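Local coordinates for extracellular ligand-binding receptor (PDB 5ERE), which probably serves as an extracellular solute receptor, binding ketoleucine in its periplasmic-binding-protein part, cytosine in its sensor domain, and calcium, at residues Thr357-Asp362 / Gly448-Val453; Glu410-Leu415 / Asp437-Val442. One frame throughout, in Å; residues are numbered along the deposited sequence.

Contact 1: Thr357-Asp362 / Gly448-Val453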
loop_
_atom_site.group_PDB
_atom_site.type_symbol
_atom_site.label_atom_id
_atom_site.label_comp_id
_atom_site.label_asym_id
_atom_site.label_seq_id
_atom_site.Cartn_x
_atom_site.Cartn_y
_atom_site.Cartn_z
ATOM N N THR A 357 1.301 -43.294 -17.498
ATOM C CA THR A 357 0.998 -43.822 -16.166
ATOM C C THR A 357 -0.461 -44.226 -15.953
ATOM O O THR A 357 -0.770 -45.084 -15.128
ATOM C CB THR A 357 1.348 -42.772 -15.085
ATOM O OG1 THR A 357 0.394 -41.693 -15.117
ATOM C CG2 THR A 357 2.737 -42.202 -15.324
ATOM N N GLY A 358 -1.362 -43.583 -16.679
ATOM C CA GLY A 358 -2.782 -43.696 -16.388
ATOM C C GLY A 358 -3.137 -42.699 -15.303
ATOM O O GLY A 358 -2.308 -41.887 -14.921
ATOM N N LEU A 359 -4.359 -42.772 -14.807
ATOM C CA LEU A 359 -4.891 -41.781 -13.870
ATOM C C LEU A 359 -4.950 -42.283 -12.425
ATOM O O LEU A 359 -5.049 -41.479 -11.495
ATOM C CB LEU A 359 -6.303 -41.365 -14.278
ATOM C CG LEU A 359 -6.546 -40.774 -15.673
ATOM C CD1 LEU A 359 -7.999 -40.301 -15.779
ATOM C CD2 LEU A 359 -5.587 -39.628 -15.988
ATOM N N ARG A 360 -4.928 -43.606 -12.253
ATOM C CA ARG A 360 -4.940 -44.226 -10.927
ATOM C C ARG A 360 -3.554 -44.749 -10.546
ATOM O O ARG A 360 -2.711 -45.010 -11.417
ATOM C CB ARG A 360 -5.953 -45.373 -10.882
ATOM C CG ARG A 360 -7.397 -44.967 -11.151
ATOM C CD ARG A 360 -8.297 -46.205 -11.123
ATOM N NE ARG A 360 -9.455 -46.059 -10.236
ATOM C CZ ARG A 360 -10.734 -45.998 -10.628
ATOM N NH1 ARG A 360 -11.086 -46.067 -11.916
ATOM N NH2 ARG A 360 -11.683 -45.866 -9.708
ATOM N N GLY A 361 -3.316 -44.888 -9.241
ATOM C CA GLY A 361 -2.110 -45.539 -8.751
ATOM C C GLY A 361 -0.924 -44.661 -8.404
ATOM O O GLY A 361 -0.951 -43.439 -8.549
ATOM N N ASP A 362 0.149 -45.305 -7.954
ATOM C CA ASP A 362 1.252 -44.602 -7.327
ATOM C C ASP A 362 2.014 -43.692 -8.278
ATOM O O ASP A 362 2.464 -42.621 -7.871
ATOM C CB ASP A 362 2.234 -45.614 -6.692
ATOM C CG ASP A 362 1.583 -46.458 -5.605
ATOM O OD1 ASP A 362 0.463 -46.118 -5.168
ATOM O OD2 ASP A 362 2.188 -47.463 -5.180
ATOM N N GLY A 448 -5.706 -42.101 -27.462
ATOM C CA GLY A 448 -7.057 -42.265 -26.959
ATOM C C GLY A 448 -7.309 -41.449 -25.706
ATOM O O GLY A 448 -6.476 -41.424 -24.804
ATOM N N PHE A 449 -8.473 -40.810 -25.646
ATOM C CA PHE A 449 -8.866 -39.986 -24.505
ATOM C C PHE A 449 -9.149 -40.845 -23.289
ATOM O O PHE A 449 -9.941 -41.779 -23.362
ATOM C CB PHE A 449 -10.107 -39.158 -24.869
ATOM C CG PHE A 449 -10.658 -38.331 -23.736
ATOM C CD1 PHE A 449 -10.042 -37.154 -23.355
ATOM C CD2 PHE A 449 -11.808 -38.716 -23.074
ATOM C CE1 PHE A 449 -10.548 -36.392 -22.324
ATOM C CE2 PHE A 449 -12.324 -37.953 -22.050
ATOM C CZ PHE A 449 -11.691 -36.787 -21.672
ATOM N N ILE A 450 -8.524 -40.520 -22.164
ATOM C CA ILE A 450 -8.715 -41.316 -20.953
ATOM C C ILE A 450 -9.221 -40.492 -19.758
ATOM O O ILE A 450 -9.461 -41.037 -18.701
ATOM C CB ILE A 450 -7.420 -42.042 -20.589
ATOM C CG1 ILE A 450 -6.297 -41.075 -20.210
ATOM C CG2 ILE A 450 -6.970 -42.893 -21.777
ATOM C CD1 ILE A 450 -5.039 -41.795 -19.684
ATOM N N GLY A 451 -9.408 -39.186 -19.942
ATOM C CA GLY A 451 -9.923 -38.345 -18.876
ATOM C C GLY A 451 -9.166 -37.048 -18.773
ATOM O O GLY A 451 -8.700 -36.502 -19.779
ATOM N N SER A 452 -9.000 -36.554 -17.554
ATOM C CA SER A 452 -8.464 -35.210 -17.397
ATOM C C SER A 452 -7.741 -35.044 -16.083
ATOM O O SER A 452 -7.965 -35.795 -15.138
ATOM C CB SER A 452 -9.589 -34.170 -17.498
ATOM O OG SER A 452 -10.578 -34.404 -16.495
ATOM N N VAL A 453 -6.890 -34.022 -16.043
ATOM C CA VAL A 453 -6.168 -33.657 -14.851
ATOM C C VAL A 453 -6.482 -32.210 -14.523
ATOM O O VAL A 453 -6.586 -31.351 -15.421
ATOM C CB VAL A 453 -4.636 -33.919 -15.026
ATOM C CG1 VAL A 453 -4.058 -33.123 -16.190
ATOM C CG2 VAL A 453 -3.871 -33.617 -13.749
#
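Leu359 reaches from the loop segment 357-362 onto the backbone of strand 449-453, with its CD1 methyl making most of the encounter. That methyl lies 3.3 Å from Ile450 O, and it also packs against Gly451, its distance to Gly451 CA being 4.1 Å. The second methyl turns to the neighbouring side chain instead: Leu359 CD2 stands 4.3 Å from Ile450 CD1. Leu359 has CG anti to its carbonyl carbon (chi1 -58°), which carries the branch point out toward the strand, and chi2 of -174° sets CD1 anti to CA. From the strand side, Ile450 extends its chain so that CD1 is anti to CA (chi2 173°), and this tip also comes within 4.4 Å of Gly358 CA. The contact belongs to the Cache-type sensor domain, where the link between helices 324-357 and 362-374 meets the antiparallel sheet; Leu359 also touches Val391 of strand 390-394, and its carbonyl oxygen accepts a bond from Thr383 OG1. Glycine matters on both sides. At Gly451 a beta carbon would fall about 2.8 Å from Leu359 CD1, a clash, and the positive phi would already press it against the preceding carbonyl oxygen. Gly358, the first residue to leave the helix, likewise has positive phi. Gly358 O accepts a hydrogen bond from Thr357 OG1 at 2.7 Å, in the carbonyl plane on a lone pair. On the strand, the Phe449 ring has Gly451 N above the centre of one face, at a height of 3.6 Å.

Contact 2: Glu410-Leu415 / Asp437-Val442. With CYT (6-aminopyrimidin-2(1H)-one), chain C.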
loop_
_atom_site.group_PDB
_atom_site.type_symbol
_atom_site.label_atom_id
_atom_site.label_comp_id
_atom_site.label_asym_id
_atom_site.label_seq_id
_atom_site.Cartn_x
_atom_site.Cartn_y
_atom_site.Cartn_z
ATOM N N GLU A 410 -20.161 -27.905 -15.363
ATOM C CA GLU A 410 -20.219 -27.285 -16.702
ATOM C C GLU A 410 -18.869 -27.409 -17.461
ATOM O O GLU A 410 -18.854 -27.724 -18.651
ATOM C CB GLU A 410 -20.673 -25.820 -16.581
ATOM C CG GLU A 410 -19.693 -24.828 -15.941
ATOM C CD GLU A 410 -18.641 -24.326 -16.929
ATOM O OE1 GLU A 410 -17.557 -23.896 -16.477
ATOM O OE2 GLU A 410 -18.894 -24.377 -18.158
ATOM N N GLN A 411 -17.745 -27.215 -16.767
ATOM C CA GLN A 411 -16.419 -27.317 -17.412
ATOM C C GLN A 411 -16.079 -28.737 -17.833
ATOM O O GLN A 411 -15.348 -28.941 -18.808
ATOM C CB GLN A 411 -15.313 -26.772 -16.497
ATOM C CG GLN A 411 -14.741 -27.730 -15.420
ATOM C CD GLN A 411 -15.690 -27.902 -14.240
ATOM O OE1 GLN A 411 -16.847 -27.515 -14.311
ATOM N NE2 GLN A 411 -15.173 -28.418 -13.128
ATOM N N ILE A 412 -16.607 -29.714 -17.099
ATOM C CA ILE A 412 -16.320 -31.122 -17.340
ATOM C C ILE A 412 -17.067 -31.577 -18.600
ATOM O O ILE A 412 -16.559 -32.343 -19.415
ATOM C CB ILE A 412 -16.736 -32.016 -16.123
ATOM C CG1 ILE A 412 -15.881 -31.722 -14.890
ATOM C CG2 ILE A 412 -16.700 -33.498 -16.485
ATOM C CD1 ILE A 412 -14.430 -32.067 -15.028
ATOM N N ILE A 413 -18.295 -31.117 -18.737
ATOM C CA ILE A 413 -19.047 -31.333 -19.955
ATOM C C ILE A 413 -18.283 -30.802 -21.159
ATOM O O ILE A 413 -18.123 -31.494 -22.175
ATOM C CB ILE A 413 -20.435 -30.655 -19.834
ATOM C CG1 ILE A 413 -21.242 -31.356 -18.730
ATOM C CG2 ILE A 413 -21.189 -30.719 -21.142
ATOM C CD1 ILE A 413 -22.581 -30.640 -18.325
ATOM N N ARG A 414 -17.781 -29.582 -21.039
ATOM C CA ARG A 414 -17.112 -28.946 -22.161
ATOM C C ARG A 414 -15.841 -29.684 -22.535
ATOM O O ARG A 414 -15.539 -29.862 -23.708
ATOM C CB ARG A 414 -16.812 -27.497 -21.832
ATOM C CG ARG A 414 -18.087 -26.660 -21.778
ATOM C CD ARG A 414 -17.809 -25.188 -21.696
ATOM N NE ARG A 414 -17.320 -24.741 -20.387
ATOM C CZ ARG A 414 -16.095 -24.269 -20.145
ATOM N NH1 ARG A 414 -15.192 -24.163 -21.113
ATOM N NH2 ARG A 414 -15.775 -23.881 -18.927
ATOM N N LEU A 415 -15.086 -30.120 -21.536
ATOM C CA LEU A 415 -13.846 -30.852 -21.827
ATOM C C LEU A 415 -14.179 -32.174 -22.527
ATOM O O LEU A 415 -13.479 -32.619 -23.453
ATOM C CB LEU A 415 -13.044 -31.093 -20.542
ATOM C CG LEU A 415 -11.695 -31.815 -20.736
ATOM C CD1 LEU A 415 -10.639 -31.273 -19.791
ATOM C CD2 LEU A 415 -11.884 -33.294 -20.562
ATOM N N ASP A 437 -11.753 -24.307 -11.370
ATOM C CA ASP A 437 -11.061 -25.521 -11.809
ATOM C C ASP A 437 -10.391 -25.322 -13.176
ATOM O O ASP A 437 -11.047 -24.885 -14.126
ATOM C CB ASP A 437 -12.095 -26.669 -11.889
ATOM C CG ASP A 437 -11.469 -28.026 -12.260
ATOM O OD1 ASP A 437 -10.270 -28.234 -12.029
ATOM O OD2 ASP A 437 -12.198 -28.899 -12.777
ATOM N N LEU A 438 -9.097 -25.619 -13.285
ATOM C CA LEU A 438 -8.415 -25.643 -14.581
ATOM C C LEU A 438 -8.102 -27.081 -14.936
ATOM O O LEU A 438 -7.411 -27.772 -14.165
ATOM C CB LEU A 438 -7.135 -24.793 -14.537
ATOM C CG LEU A 438 -6.187 -24.814 -15.744
ATOM C CD1 LEU A 438 -6.858 -24.451 -17.022
ATOM C CD2 LEU A 438 -5.055 -23.847 -15.474
ATOM N N GLU A 439 -8.622 -27.548 -16.072
ATOM C CA GLU A 439 -8.418 -28.946 -16.492
ATOM C C GLU A 439 -7.815 -29.101 -17.871
ATOM O O GLU A 439 -8.144 -28.363 -18.800
ATOM C CB GLU A 439 -9.727 -29.723 -16.474
ATOM C CG GLU A 439 -10.466 -29.710 -15.133
ATOM C CD GLU A 439 -10.888 -31.103 -14.619
ATOM O OE1 GLU A 439 -10.477 -32.143 -15.191
ATOM O OE2 GLU A 439 -11.627 -31.157 -13.603
ATOM N N HIS A 440 -6.920 -30.070 -18.000
ATOM C CA HIS A 440 -6.430 -30.478 -19.311
ATOM C C HIS A 440 -6.818 -31.926 -19.560
ATOM O O HIS A 440 -6.772 -32.756 -18.642
ATOM C CB HIS A 440 -4.915 -30.308 -19.427
ATOM C CG HIS A 440 -4.480 -28.895 -19.644
ATOM N ND1 HIS A 440 -3.810 -28.492 -20.779
ATOM C CD2 HIS A 440 -4.631 -27.786 -18.885
ATOM C CE1 HIS A 440 -3.546 -27.198 -20.693
ATOM N NE2 HIS A 440 -4.038 -26.748 -19.556
ATOM N N PRO A 441 -7.177 -32.237 -20.812
ATOM C CA PRO A 441 -7.431 -33.631 -21.165
ATOM C C PRO A 441 -6.153 -34.442 -21.206
ATOM O O PRO A 441 -5.056 -33.917 -21.460
ATOM C CB PRO A 441 -8.051 -33.534 -22.563
ATOM C CG PRO A 441 -7.435 -32.302 -23.149
ATOM C CD PRO A 441 -7.265 -31.348 -21.993
ATOM N N VAL A 442 -6.329 -35.727 -20.969
ATOM C CA VAL A 442 -5.245 -36.691 -21.022
ATOM C C VAL A 442 -5.493 -37.757 -22.068
ATOM O O VAL A 442 -6.566 -38.339 -22.122
ATOM C CB VAL A 442 -5.045 -37.392 -19.666
ATOM C CG1 VAL A 442 -3.896 -38.400 -19.758
ATOM C CG2 VAL A 442 -4.811 -36.367 -18.559
HETATM N N3 CYT C . -13.381 -30.707 -7.527
HETATM C C4 CYT C . -12.209 -30.822 -8.152
HETATM N N1 CYT C . -14.465 -30.444 -9.632
HETATM C C2 CYT C . -14.532 -30.517 -8.234
HETATM O O2 CYT C . -15.637 -30.371 -7.664
HETATM N N4 CYT C . -11.101 -31.024 -7.384
HETATM C C5 CYT C . -12.116 -30.751 -9.585
HETATM C C6 CYT C . -13.251 -30.564 -10.278
#
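The cytosine pocket of the Cache-type sensor domain has part of its wall here, where helix 410-415 packs on strand 437-442 of the antiparallel sheet. The two axes run 24° apart and approach to 9.7 Å, and side chains fill the interval. Gln411 NE2 donates to Asp437 OD2 over 3.0 Å, nearly straight at 165°, meeting the anti lone pair while the acceptor stays close to the amide plane. Amide and carboxylate planes are nearly perpendicular. In Gln411, CG lies between backbone N and carbonyl carbon, and the chain bends at chi2 (-76°); two hydrogen bonds hold NE2, one to Asp437 OD2 and one to Gln409 OE1. Asp437 OD1 is bonded to Ser454 OG, fixing the other end of the carboxylate. Asp437 OD2 lies 3.2 Å from C6 of the cytosine, which is also hydrogen-bonded to Gln409, Val430 and Glu431. Replacing Asp437 with an alanine would probably leave Gln411 NE2 and Ser454 OG without these acceptors and open a gap beside C6 of the cytosine. Asp437 OD2 and Glu439 OE2 are only 2.5 Å apart, a spacing at which one acid probably holds a proton; Glu439 OE1 is bonded to Ser452 OG. Farther along the helix the contact turns apolar: Leu415 crosses Glu439 at about a right angle, its CD1 lying 3.8 Å from Glu439 CB and 4.0 Å from Pro441 CD. Between these zones, the Ile412 CD1 methyl sits 3.3 Å from Glu439 OE2.

From the N terminus, the chain passes through the periplasmic-binding-protein region and helix 324-357 before reaching 357-362. Contact 1 closes a loop of 85 residues from there to strand 449-457, and contact 2, closing 21 residues between 410-415 and 437-442, is nested inside it. Strands 434-443 and 449-457 follow each other and are antiparallel neighbours in one sheet, so the inter-helix link and helix 410-418 are joined through it. With centres 14 Å apart, the contacts touch directly, through the Ser452-Glu439 pair and at two further points: Gly451 O lies 2.8 Å from Val442 N, a probable hydrogen bond, and Phe449 CZ packs 3.7 Å from Leu415 CD2.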